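Local coordinates for acyl-CoA dehydrogenase (Mycobacterium thermoresistibile, PDB 3NF4) that catalyses the FAD-dependent alpha,beta-dehydrogenation of acyl-CoA thioesters, passing the electrons from its reduced flavin to an acceptor, at the interface of chains A and B. Coordinates in Å, arbitrary orientation; residue numbers count along the deposited sequence, not the author numbering. Chains: chain A/B, acyl-CoA dehydrogenase.

Contact 1: the interface of chains A and B. Residues chain A 340, 343, 351, 361; chain B 336, 361, 365, 368.
B:Lys365 lies against A:Thr340, A:Val343 and A:Met361 in a helix-to-helix interface between two copies of the enzyme, and this patch of a two-fold symmetric interface joins chains A and B within the deposited tetramer, an assembly common in this family. Helix 321-346 and helix 357-367 of each chain supply most of the residues, with B:Gln368 just after the second helix. The B:Lys365 chain starts extended (chi1 180°), then bends at its second and third torsions, laying its methylenes along chain A before the amine NZ turns to polar groups. On one flank it runs past A:Val343 in the opposite direction, and the methyl CG1 of A:Val343 touches CG of B:Lys365 at 3.7 Å. On another, the thioether SD of A:Met361 meets CD of B:Lys365 at 3.8 Å, the two chains passing at a slant. The tip is held by oxygens from both subunits. NZ of B:Lys365 donates to the main-chain carbonyl O of A:Thr340 at 3.1 Å, from 35° out of the carbonyl plane, while the methyl CG2 of that threonine stands 3.9 Å from NZ. NZ of B:Lys365 also gives a shorter bond, 2.7 Å, to the side-chain amide oxygen OE1 of B:Gln368, approaching from above the amide plane, a bond within chain B that would position the amine. If the amine is charged, as is likely, the two oxygens would stabilise it. Beside the lysine, A:Met361 stays extended while B:Met336 is bent at chi2 and chi3; they reach toward each other tip to tip, their CE methyls 3.6 Å apart. The CE methyl of B:Met361 follows at 4.4 Å from CE of A:Met361, extending the group of methionine methyls. Greasy flanks and a polar lysine tip together probably fix the register of the two helix pairs and stabilise the subunit pairing.

Contact 2: the interface of chains A and B. Residues chain A 365, 368-369; chain B 340, 343-344, 351, 361.
A:Lys365 reaches from the end of helix 357-367 onto helix 321-346 of chain B, and B:Thr340, B:Val343 and B:Gln344 receive it. CB of A:Lys365 faces the ring carbon CE1 of B:Tyr351 at a loose 4.3 Å. CG of A:Lys365 leaves anti to the backbone nitrogen (chi1 -178°) and packs against CG1 of B:Val343 at 3.7 Å. After the bend at chi2, CD of A:Lys365 sits over the sulfur and terminal methyl of B:Met361, 3.8 Å from SD. CE passes close to the amide oxygen of B:Gln344, and NZ is then gripped by oxygens from both chains. NZ of A:Lys365 bonds to OE1 of B:Gln344 at 2.8 Å, in the amide plane on a lone pair. From above the carbonyl plane, NZ of A:Lys365 donates to the backbone O of B:Thr340 at 3.1 Å. NZ of A:Lys365 likewise comes from above the amide plane to OE1 of A:Gln368, at 2.8 Å. The B:Gln344 amide is used at both ends: NE2 of B:Gln344 donates to the backbone O of A:Gln368 at 3.2 Å, nearly straight at the hydrogen (175°) and in the plane of its own amide, which holds that group's rotation. A:Ile369 runs antiparallel to the glutamine, its CG1 beside OE1, and sets CD1 against B:Val343. The site ties the segment after helix 357-367 of chain A to the neighbouring subunit, and it probably stabilises their pairing.

Contact 1: the interface of chains A and B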
# COMPACT_ATOMS: atom_id res chain seq x y z
N THR A 340 2.08 -13.59 4.98
CA THR A 340 2.93 -13.42 3.80
C THR A 340 4.37 -12.94 4.12
O THR A 340 5.34 -13.42 3.54
CB THR A 340 2.30 -12.44 2.76
OG1 THR A 340 1.08 -13.01 2.24
CG2 THR A 340 3.27 -12.15 1.59
N VAL A 343 6.57 -15.83 6.09
CA VAL A 343 7.29 -16.76 5.21
C VAL A 343 8.58 -16.05 4.78
O VAL A 343 9.64 -16.65 4.73
CB VAL A 343 6.45 -17.12 3.94
CG1 VAL A 343 7.25 -18.02 2.94
CG2 VAL A 343 5.22 -17.85 4.35
N TYR A 351 9.38 -21.63 2.95
CA TYR A 351 8.60 -22.18 1.86
C TYR A 351 8.45 -23.71 1.90
O TYR A 351 7.86 -24.31 0.98
CB TYR A 351 9.27 -21.76 0.54
CG TYR A 351 8.42 -21.87 -0.71
CD1 TYR A 351 7.37 -21.01 -0.94
CD2 TYR A 351 8.72 -22.82 -1.70
CE1 TYR A 351 6.61 -21.10 -2.12
CE2 TYR A 351 7.98 -22.91 -2.87
CZ TYR A 351 6.92 -22.04 -3.06
OH TYR A 351 6.17 -22.12 -4.20
N MET A 361 -0.21 -18.88 5.81
CA MET A 361 -0.44 -18.13 4.58
C MET A 361 -1.59 -18.65 3.69
O MET A 361 -2.33 -17.86 3.13
CB MET A 361 0.85 -18.03 3.75
CG MET A 361 0.74 -17.06 2.61
SD MET A 361 2.29 -16.82 1.72
CE MET A 361 1.68 -16.08 0.20
N MET B 336 3.20 -11.32 -6.49
CA MET B 336 2.57 -11.68 -5.21
C MET B 336 1.24 -10.92 -5.02
O MET B 336 0.23 -11.51 -4.59
CB MET B 336 3.49 -11.37 -4.02
CG MET B 336 2.98 -11.92 -2.67
SD MET B 336 3.16 -13.73 -2.64
CE MET B 336 1.42 -14.21 -2.83
N MET B 361 -0.85 -18.38 -6.79
CA MET B 361 -0.53 -17.68 -5.54
C MET B 361 0.55 -18.41 -4.75
O MET B 361 1.48 -17.77 -4.20
CB MET B 361 -1.80 -17.45 -4.70
CG MET B 361 -1.66 -16.56 -3.50
SD MET B 361 -3.19 -16.34 -2.51
CE MET B 361 -2.52 -15.42 -1.11
N LYS B 365 5.09 -16.69 -4.07
CA LYS B 365 5.78 -16.43 -2.80
C LYS B 365 7.29 -16.73 -2.84
O LYS B 365 8.07 -15.93 -2.34
CB LYS B 365 5.09 -17.20 -1.68
CG LYS B 365 5.72 -17.01 -0.31
CD LYS B 365 5.52 -15.57 0.17
CE LYS B 365 6.84 -15.01 0.62
NZ LYS B 365 6.80 -13.51 0.78
N GLN B 368 9.78 -14.05 -4.40
CA GLN B 368 10.23 -12.98 -3.51
C GLN B 368 11.51 -13.37 -2.75
O GLN B 368 12.25 -12.50 -2.26
CB GLN B 368 9.11 -12.56 -2.53
CG GLN B 368 7.94 -11.75 -3.16
CD GLN B 368 6.84 -11.32 -2.13
OE1 GLN B 368 6.27 -12.16 -1.45
NE2 GLN B 368 6.55 -10.03 -2.07

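Contact 2: the interface of chains A and B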
# COMPACT_ATOMS: atom_id res chain seq x y z
N LYS A 365 -5.96 -16.48 3.24
CA LYS A 365 -6.61 -16.03 1.99
C LYS A 365 -8.14 -16.11 2.02
O LYS A 365 -8.80 -15.18 1.60
CB LYS A 365 -6.04 -16.76 0.76
CG LYS A 365 -6.62 -16.31 -0.57
CD LYS A 365 -6.31 -14.81 -0.88
CE LYS A 365 -7.60 -14.01 -1.09
NZ LYS A 365 -7.38 -12.56 -1.41
N GLN A 368 -10.32 -13.30 3.82
CA GLN A 368 -10.66 -12.10 3.04
C GLN A 368 -11.97 -12.28 2.22
O GLN A 368 -12.55 -11.28 1.74
CB GLN A 368 -9.49 -11.72 2.11
CG GLN A 368 -8.19 -11.26 2.82
CD GLN A 368 -7.09 -10.87 1.84
OE1 GLN A 368 -6.57 -11.72 1.11
NE2 GLN A 368 -6.73 -9.57 1.83
N ILE A 369 -12.43 -13.53 2.12
CA ILE A 369 -13.52 -13.91 1.22
C ILE A 369 -14.84 -14.26 1.92
O ILE A 369 -15.88 -13.71 1.55
CB ILE A 369 -13.09 -15.06 0.24
CG1 ILE A 369 -12.17 -14.50 -0.85
CG2 ILE A 369 -14.31 -15.74 -0.39
CD1 ILE A 369 -11.19 -15.50 -1.45
N THR B 340 -2.57 -12.84 -5.43
CA THR B 340 -3.44 -12.71 -4.25
C THR B 340 -4.77 -12.07 -4.63
O THR B 340 -5.81 -12.51 -4.14
CB THR B 340 -2.78 -11.90 -3.08
OG1 THR B 340 -1.56 -12.52 -2.72
CG2 THR B 340 -3.68 -11.86 -1.82
N VAL B 343 -7.29 -14.56 -6.92
CA VAL B 343 -8.15 -15.39 -6.03
C VAL B 343 -9.38 -14.58 -5.50
O VAL B 343 -10.53 -15.05 -5.56
CB VAL B 343 -7.35 -16.00 -4.79
CG1 VAL B 343 -8.29 -16.83 -3.85
CG2 VAL B 343 -6.17 -16.84 -5.23
N GLN B 344 -9.13 -13.39 -4.98
CA GLN B 344 -10.21 -12.48 -4.55
C GLN B 344 -11.30 -12.25 -5.65
O GLN B 344 -12.49 -12.29 -5.34
CB GLN B 344 -9.60 -11.13 -4.11
CG GLN B 344 -10.49 -10.24 -3.26
CD GLN B 344 -10.76 -10.83 -1.85
OE1 GLN B 344 -10.00 -11.64 -1.34
NE2 GLN B 344 -11.86 -10.40 -1.24
N TYR B 351 -10.79 -20.32 -4.15
CA TYR B 351 -10.11 -21.03 -3.06
C TYR B 351 -10.10 -22.56 -3.22
O TYR B 351 -9.58 -23.26 -2.36
CB TYR B 351 -10.74 -20.62 -1.71
CG TYR B 351 -9.92 -20.95 -0.47
CD1 TYR B 351 -8.75 -20.24 -0.17
CD2 TYR B 351 -10.32 -21.94 0.41
CE1 TYR B 351 -7.99 -20.54 0.98
CE2 TYR B 351 -9.58 -22.25 1.57
CZ TYR B 351 -8.43 -21.54 1.85
OH TYR B 351 -7.72 -21.84 2.98
N MET B 361 -0.85 -18.38 -6.79
CA MET B 361 -0.53 -17.68 -5.54
C MET B 361 0.55 -18.41 -4.75
O MET B 361 1.48 -17.77 -4.20
CB MET B 361 -1.80 -17.45 -4.70
CG MET B 361 -1.66 -16.56 -3.50
SD MET B 361 -3.19 -16.34 -2.51
CE MET B 361 -2.52 -15.42 -1.11

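Contact 1 and contact 2 are about 13 Å apart, measured between the centres of their C-alpha atoms, and share B:Met361. They are two-fold related versions of one arrangement: each chain offers helix 357-367 to helix 321-346 of the other, so the lysine at position 365 is delivered in both directions. Contact 1 includes B:Met336, and contact 2 includes B:Gln344 and A:Ile369; by the two-fold, each of these should have its counterpart in the other. Reciprocal anchoring of this kind should resist sliding between the subunits and keep the pair symmetric within the tetramer.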